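Local coordinates for AP205 bacteriophage COAT protein (Acinetobacter phage ap205, PDB 5FS4), which forms the protein shell of a small single-stranded RNA bacteriophage, probably assembling from dimers as other coat proteins of this group do, at residues 48-53 against 84-89; 103-108 against 124-129. The protein carries 2 engineered substitutions. One frame throughout, in Å; residues are numbered along the deposited sequence.

From the N terminus the chain lays down an antiparallel sheet, strand beside strand in sequence order, and contact 1 comes at its end: residues 84-89 return alongside 48-53, closing a loop of 30 residues and joining strand 76-88 to strand 47-60. The chain then leaves the sheet for helix 92-111. Contact 2 closes a shorter loop, of 15 residues, when the C-terminal 124-129 folds back on residues 103-108 of that helix. The two loops neither nest nor cross; they follow in series, their centres 20 Å apart and their nearest atoms about 8 Å apart. Both contacts touch the second subunit, which continues the beta pairing of strand 76-88 and of Val127.

Contact 1: residues 48-53 against 84-89; sequences NVSGQY and VISGSA
Four backbone hydrogen bonds zip strands 48-53 and 84-88, antiparallel at 170°, in two reciprocal pairs. Gly51 N gives to Ile85 O at 2.8 Å while Ile85 N gives back to Gly51 O; Val49 and Gly87 make the other pair. Three of these donors lie in the plane of the carbonyl they reach, but Val49 N stands above that of Gly87. Between the pairs Ser50 faces Ser86, and Ser86 CA directs its hydrogen at Val49 O, 3.3 Å away.

Near the start of strand 47-60, Asn48 sets off beside its partner strand, CG anti to the backbone N (chi1 -166°), but swings its amide over to Ser86. Its ND2 makes a weak, fairly straight hydrogen bond to Ser86 OG at 3.4 Å. A water bridges the pair, giving a proton to Asn48 OD1 and accepting one from Ser86 OG at 2.7 Å. On the face of Ser50 and Ser86, Val84 CG1 rests 3.6 Å from Ser50 OG and its CG2 meets Gln52 CG.

The other face carries Val49, Tyr53 and Ile85; Tyr53 CE2 and Ile85 CD1 meet obliquely at 4.2 Å, and Phe110 and Ala115 of the second subunit pack on it. Strand 28-38 flanks 48-53, and a strand of the second subunit pairs with Val84 to Ser86. The first face is thus largely polar, with Val84 among hydroxyls and amides; the second, mostly apolar, meets the partner.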
ATOM      1  N   ASN B  48     -12.955  -1.084  17.119  1.00 15.54           N
ATOM      2  CA  ASN B  48     -11.783  -1.133  16.245  1.00 14.33           C
ATOM      3  C   ASN B  48     -12.202  -1.606  14.853  1.00 13.95           C
ATOM      4  O   ASN B  48     -13.099  -2.492  14.702  1.00 13.24           O
ATOM      5  CB  ASN B  48     -10.668  -2.043  16.745  1.00 14.92           C
ATOM      6  CG  ASN B  48      -9.364  -1.801  15.993  1.00 17.60           C
ATOM      7  OD1 ASN B  48      -8.682  -0.754  16.192  1.00 18.97           O
ATOM      8  ND2 ASN B  48      -9.032  -2.702  15.069  1.00 17.66           N
ATOM      9  N   VAL B  49     -11.565  -1.047  13.834  1.00 11.77           N
ATOM     10  CA  VAL B  49     -11.788  -1.541  12.508  1.00 10.72           C
ATOM     11  C   VAL B  49     -10.442  -1.899  11.927  1.00 10.72           C
ATOM     12  O   VAL B  49      -9.529  -1.089  11.962  1.00 10.41           O
ATOM     13  CB  VAL B  49     -12.503  -0.495  11.631  1.00 10.59           C
ATOM     14  CG1 VAL B  49     -12.689  -1.045  10.215  1.00 10.44           C
ATOM     15  CG2 VAL B  49     -13.861  -0.086  12.203  1.00 11.25           C
ATOM     16  N   SER B  50     -10.310  -3.105  11.376  1.00 10.27           N
ATOM     17  CA  SER B  50      -9.140  -3.483  10.616  1.00 10.32           C
ATOM     18  C   SER B  50      -9.616  -3.778   9.201  1.00  9.82           C
ATOM     19  O   SER B  50     -10.539  -4.657   8.979  1.00 10.16           O
ATOM     20  CB  SER B  50      -8.521  -4.741  11.235  1.00 11.03           C
ATOM     21  OG  SER B  50      -7.338  -5.112  10.573  1.00 13.18           O
ATOM     22  N   GLY B  51      -9.092  -3.003   8.256  1.00  8.85           N
ATOM     23  CA  GLY B  51      -9.377  -3.203   6.843  1.00  8.64           C
ATOM     24  C   GLY B  51      -8.171  -3.636   6.067  1.00  8.75           C
ATOM     25  O   GLY B  51      -7.118  -3.021   6.144  1.00  8.48           O
ATOM     26  N   GLN B  52      -8.341  -4.671   5.253  1.00  9.59           N
ATOM     27  CA  GLN B  52      -7.208  -5.271   4.512  1.00  9.80           C
ATOM     28  C   GLN B  52      -7.540  -5.084   3.075  1.00  8.95           C
ATOM     29  O   GLN B  52      -8.586  -5.570   2.649  1.00  9.53           O
ATOM     30  CB  GLN B  52      -7.095  -6.758   4.772  1.00 11.14           C
ATOM     31  CG  GLN B  52      -5.884  -7.386   4.121  1.00 12.94           C
ATOM     32  CD  GLN B  52      -5.911  -8.885   4.162  1.00 16.18           C
ATOM     33  OE1 GLN B  52      -5.238  -9.495   4.972  1.00 17.57           O
ATOM     34  NE2 GLN B  52      -6.735  -9.488   3.288  1.00 17.86           N
ATOM     35  N   TYR B  53      -6.642  -4.443   2.341  1.00  7.74           N
ATOM     36  CA  TYR B  53      -6.847  -4.074   0.922  1.00  7.23           C
ATOM     37  C   TYR B  53      -5.727  -4.705   0.120  1.00  6.85           C
ATOM     38  O   TYR B  53      -4.577  -4.438   0.390  1.00  6.69           O
ATOM     39  CB  TYR B  53      -6.806  -2.551   0.763  1.00  7.17           C
ATOM     40  CG  TYR B  53      -7.780  -1.832   1.621  1.00  7.78           C
ATOM     41  CD1 TYR B  53      -9.090  -1.619   1.159  1.00  7.88           C
ATOM     42  CD2 TYR B  53      -7.464  -1.422   2.918  1.00  8.09           C
ATOM     43  CE1 TYR B  53     -10.036  -0.983   1.968  1.00  8.24           C
ATOM     44  CE2 TYR B  53      -8.434  -0.840   3.756  1.00  8.37           C
ATOM     45  CZ  TYR B  53      -9.725  -0.617   3.274  1.00  8.61           C
ATOM     46  OH  TYR B  53     -10.605   0.041   4.114  1.00  8.05           O
ATOM     47  N   VAL B  84      -2.994  -2.756   5.266  1.00  7.70           N
ATOM     48  CA  VAL B  84      -3.913  -3.084   6.342  1.00  7.26           C
ATOM     49  C   VAL B  84      -3.971  -1.859   7.232  1.00  7.40           C
ATOM     50  O   VAL B  84      -2.898  -1.405   7.706  1.00  7.07           O
ATOM     51  CB  VAL B  84      -3.495  -4.277   7.251  1.00  7.29           C
ATOM     52  CG1 VAL B  84      -4.581  -4.478   8.326  1.00  7.21           C
ATOM     53  CG2 VAL B  84      -3.348  -5.525   6.421  1.00  7.00           C
ATOM     54  N   ILE B  85      -5.176  -1.287   7.349  1.00  7.58           N
ATOM     55  CA  ILE B  85      -5.399  -0.119   8.170  1.00  7.58           C
ATOM     56  C   ILE B  85      -6.170  -0.503   9.419  1.00  8.27           C
ATOM     57  O   ILE B  85      -7.283  -1.078   9.314  1.00  7.15           O
ATOM     58  CB  ILE B  85      -6.211   0.892   7.406  1.00  7.43           C
ATOM     59  CG1 ILE B  85      -5.444   1.317   6.134  1.00  7.12           C
ATOM     60  CG2 ILE B  85      -6.570   2.067   8.287  1.00  6.74           C
ATOM     61  CD1 ILE B  85      -6.166   2.326   5.276  1.00  7.69           C
ATOM     62  N   SER B  86      -5.602  -0.216  10.602  1.00  9.05           N
ATOM     63  CA  SER B  86      -6.215  -0.669  11.883  1.00 10.17           C
ATOM     64  C   SER B  86      -6.361   0.554  12.782  1.00 10.02           C
ATOM     65  O   SER B  86      -5.372   1.184  13.074  1.00  9.52           O
ATOM     66  CB  SER B  86      -5.353  -1.737  12.572  1.00 12.26           C
ATOM     67  OG  SER B  86      -5.980  -2.244  13.763  1.00 13.75           O
ATOM     68  N   GLY B  87      -7.591   0.896  13.189  1.00  9.18           N
ATOM     69  CA  GLY B  87      -7.807   1.982  14.189  1.00  8.97           C
ATOM     70  C   GLY B  87      -9.284   2.070  14.543  1.00  8.95           C
ATOM     71  O   GLY B  87     -10.106   1.587  13.849  1.00  8.85           O
ATOM     72  N   SER B  88      -9.598   2.693  15.675  1.00  9.24           N
ATOM     73  CA  SER B  88     -11.014   2.797  16.117  1.00 10.18           C
ATOM     74  C   SER B  88     -11.782   3.683  15.139  1.00 10.50           C
ATOM     75  O   SER B  88     -11.239   4.643  14.559  1.00 11.06           O
ATOM     76  CB  SER B  88     -11.084   3.371  17.538  1.00 10.61           C
ATOM     77  OG  SER B  88     -10.762   4.764  17.487  1.00 11.64           O
ATOM     78  N   ALA B  89     -13.043   3.374  14.940  1.00 11.24           N
ATOM     79  CA  ALA B  89     -13.934   4.270  14.181  1.00 12.00           C
ATOM     80  C   ALA B  89     -14.062   5.659  14.843  1.00 12.30           C
ATOM     81  O   ALA B  89     -14.311   6.668  14.155  1.00 13.76           O
ATOM     82  CB  ALA B  89     -15.294   3.592  14.036  1.00 12.42           C
TER
HETATM   83  O   HOH W   1      -5.705  -0.905  16.081  1.00 35.72           O

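Contact 2: residues 103-108 against 124-129; sequences KRNVDT and AAIVSS
Asn105 points from helix 92-111 straight at the returning C-terminal chain and sets its amide against the backbone of Val127. With CG anti to the carbonyl carbon (chi1 -77°), both ends of the amide are engaged: ND2 gives to Val127 O at 3.0 Å, and OD1 receives Val127 N at 3.1 Å. Each bond is nearly straight, at 169° and 168°. The acceptor Val127 O lies in the amide plane of Asn105, while Val127 N comes in on a lone pair of OD1, so the two bonds fix the rotation of this buried group. Ile126 crosses obliquely beside it, its CG2 3.7 Å from Asn105 CG and its CD1 close to Asn105 OD1.

The amide thereby copies one residue's worth of beta pairing, side chain to backbone, on the short strand 127-128. Val127 also takes part in an antiparallel ladder with a strand of the second subunit, so Asn105 ties the helix to a strand that extends the partner's sheet in the coat-protein dimer. Trp20 of that subunit packs on Ile126, and Phe30 of that subunit on Asn105.

The preceding residue, Arg104, reaches out extended, CG anti to the backbone N, and crosses Val127 at about a right angle. Val127 CG2 sits over the centre of one guanidinium face, 3.6 Å from Arg104 CZ.

Toward the other end, Thr108 CG2 meets Ala124 CB at 4.0 Å, tip to tip. A water sits between Thr108, Asn105 and Ala125: it hydrogen-bonds to Thr108 OG1 and lies within donating range of Asn105 OD1 and of Ala125 O, the latter 2.7 Å away and presented by an inverse gamma turn centred on Ala125.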
ATOM      1  N   LYS B 103       1.059   7.326   2.798  1.00  7.64           N
ATOM      2  CA  LYS B 103       1.185   7.332   1.350  1.00  7.82           C
ATOM      3  C   LYS B 103       2.405   8.200   0.955  1.00  8.21           C
ATOM      4  O   LYS B 103       3.223   7.770   0.166  1.00  8.47           O
ATOM      5  CB  LYS B 103      -0.081   7.837   0.668  1.00  8.08           C
ATOM      6  CG  LYS B 103      -1.251   6.851   0.631  1.00  8.56           C
ATOM      7  CD  LYS B 103      -2.382   7.386  -0.256  1.00  8.56           C
ATOM      8  CE  LYS B 103      -3.137   8.484   0.479  1.00  9.14           C
ATOM      9  NZ  LYS B 103      -4.179   9.182  -0.338  1.00  9.51           N
ATOM     10  N   ARG B 104       2.521   9.367   1.592  1.00  8.30           N
ATOM     11  CA  ARG B 104       3.566  10.287   1.348  1.00  9.83           C
ATOM     12  C   ARG B 104       4.919   9.694   1.673  1.00  9.61           C
ATOM     13  O   ARG B 104       5.863   9.856   0.925  1.00 10.99           O
ATOM     14  CB  ARG B 104       3.346  11.505   2.217  1.00 10.59           C
ATOM     15  CG  ARG B 104       4.485  12.489   2.091  1.00 12.15           C
ATOM     16  CD  ARG B 104       4.113  13.804   2.711  1.00 13.79           C
ATOM     17  NE  ARG B 104       5.283  14.664   2.725  1.00 14.44           N
ATOM     18  CZ  ARG B 104       5.302  15.854   3.299  1.00 16.20           C
ATOM     19  NH1 ARG B 104       4.244  16.327   3.948  1.00 15.19           N
ATOM     20  NH2 ARG B 104       6.418  16.557   3.247  1.00 17.64           N
ATOM     21  N   ASN B 105       4.996   8.983   2.778  1.00  8.74           N
ATOM     22  CA  ASN B 105       6.259   8.464   3.228  1.00  8.39           C
ATOM     23  C   ASN B 105       6.648   7.248   2.358  1.00  7.94           C
ATOM     24  O   ASN B 105       7.793   7.079   2.023  1.00  7.65           O
ATOM     25  CB  ASN B 105       6.183   8.077   4.690  1.00  7.90           C
ATOM     26  CG  ASN B 105       6.254   9.275   5.616  1.00  7.97           C
ATOM     27  OD1 ASN B 105       6.899  10.282   5.315  1.00  7.38           O
ATOM     28  ND2 ASN B 105       5.659   9.137   6.745  1.00  7.75           N
ATOM     29  N   VAL B 106       5.684   6.414   2.003  1.00  7.44           N
ATOM     30  CA  VAL B 106       5.946   5.335   1.104  1.00  7.82           C
ATOM     31  C   VAL B 106       6.386   5.877  -0.264  1.00  8.21           C
ATOM     32  O   VAL B 106       7.355   5.373  -0.831  1.00  9.20           O
ATOM     33  CB  VAL B 106       4.757   4.358   0.938  1.00  7.81           C
ATOM     34  CG1 VAL B 106       5.140   3.313  -0.112  1.00  7.63           C
ATOM     35  CG2 VAL B 106       4.361   3.693   2.266  1.00  7.59           C
ATOM     36  N   ASP B 107       5.704   6.897  -0.782  1.00  8.50           N
ATOM     37  CA  ASP B 107       6.084   7.529  -2.064  1.00  9.33           C
ATOM     38  C   ASP B 107       7.541   7.962  -2.033  1.00  9.20           C
ATOM     39  O   ASP B 107       8.268   7.713  -2.959  1.00  9.61           O
ATOM     40  CB  ASP B 107       5.211   8.772  -2.407  1.00  9.54           C
ATOM     41  CG  ASP B 107       3.791   8.431  -2.763  1.00 10.04           C
ATOM     42  OD1 ASP B 107       3.513   7.236  -3.064  1.00 10.20           O
ATOM     43  OD2 ASP B 107       2.931   9.366  -2.690  1.00  9.81           O
ATOM     44  N   THR B 108       7.950   8.601  -0.954  1.00  9.11           N
ATOM     45  CA  THR B 108       9.369   9.091  -0.845  1.00  9.34           C
ATOM     46  C   THR B 108      10.389   7.993  -1.082  1.00  9.02           C
ATOM     47  O   THR B 108      11.365   8.210  -1.787  1.00  8.62           O
ATOM     48  CB  THR B 108       9.580   9.850   0.493  1.00  9.57           C
ATOM     49  OG1 THR B 108       8.780  11.051   0.531  1.00 10.21           O
ATOM     50  CG2 THR B 108      11.008  10.215   0.702  1.00 10.59           C
ATOM     51  N   ALA B 124      16.295  10.073   3.445  1.00 10.89           N
ATOM     52  CA  ALA B 124      14.950  10.347   2.985  1.00 10.16           C
ATOM     53  C   ALA B 124      14.170  11.223   3.991  1.00 10.36           C
ATOM     54  O   ALA B 124      14.265  11.033   5.214  1.00  9.97           O
ATOM     55  CB  ALA B 124      14.224   9.036   2.705  1.00 10.44           C
ATOM     56  N   ALA B 125      13.418  12.181   3.448  1.00  9.82           N
ATOM     57  CA  ALA B 125      12.672  13.160   4.227  1.00 11.40           C
ATOM     58  C   ALA B 125      11.307  12.520   4.624  1.00 11.21           C
ATOM     59  O   ALA B 125      10.302  12.676   3.941  1.00 12.65           O
ATOM     60  CB  ALA B 125      12.437  14.416   3.375  1.00 11.19           C
ATOM     61  N   ILE B 126      11.309  11.816   5.732  1.00 11.26           N
ATOM     62  CA  ILE B 126      10.107  11.202   6.306  1.00 10.27           C
ATOM     63  C   ILE B 126       9.476  12.139   7.361  1.00  9.82           C
ATOM     64  O   ILE B 126      10.196  12.806   8.135  1.00  8.89           O
ATOM     65  CB  ILE B 126      10.484   9.855   6.970  1.00 10.87           C
ATOM     66  CG1 ILE B 126      11.100   8.872   5.956  1.00 10.77           C
ATOM     67  CG2 ILE B 126       9.300   9.199   7.710  1.00 10.61           C
ATOM     68  CD1 ILE B 126      10.260   8.590   4.700  1.00 11.55           C
ATOM     69  N   VAL B 127       8.133  12.205   7.357  1.00  9.36           N
ATOM     70  CA  VAL B 127       7.418  13.145   8.167  1.00  9.41           C
ATOM     71  C   VAL B 127       6.255  12.530   8.918  1.00  9.10           C
ATOM     72  O   VAL B 127       5.698  11.533   8.473  1.00  8.34           O
ATOM     73  CB  VAL B 127       6.888  14.316   7.310  1.00  9.71           C
ATOM     74  CG1 VAL B 127       8.053  15.027   6.621  1.00 10.13           C
ATOM     75  CG2 VAL B 127       5.833  13.872   6.298  1.00 10.00           C
ATOM     76  N   SER B 128       5.902  13.151  10.046  1.00  8.66           N
ATOM     77  CA  SER B 128       4.696  12.809  10.783  1.00  9.19           C
ATOM     78  C   SER B 128       3.507  13.494  10.187  1.00  9.64           C
ATOM     79  O   SER B 128       3.636  14.415   9.431  1.00 11.70           O
ATOM     80  CB  SER B 128       4.863  13.232  12.244  1.00  9.41           C
ATOM     81  OG  SER B 128       3.669  13.044  13.023  1.00  8.99           O
ATOM     82  N   SER B 129       2.324  13.029  10.547  1.00 11.16           N
ATOM     83  CA  SER B 129       1.069  13.685  10.176  1.00 11.78           C
ATOM     84  C   SER B 129       0.876  14.972  11.017  1.00 12.58           C
ATOM     85  O   SER B 129       0.049  15.838  10.670  1.00 10.40           O
ATOM     86  CB  SER B 129      -0.069  12.750  10.430  1.00 13.08           C
ATOM     87  OG  SER B 129      -0.066  12.358  11.801  1.00 14.27           O
TER
HETATM   88  O   HOH W   2       7.951  11.562   3.119  1.00  5.82           O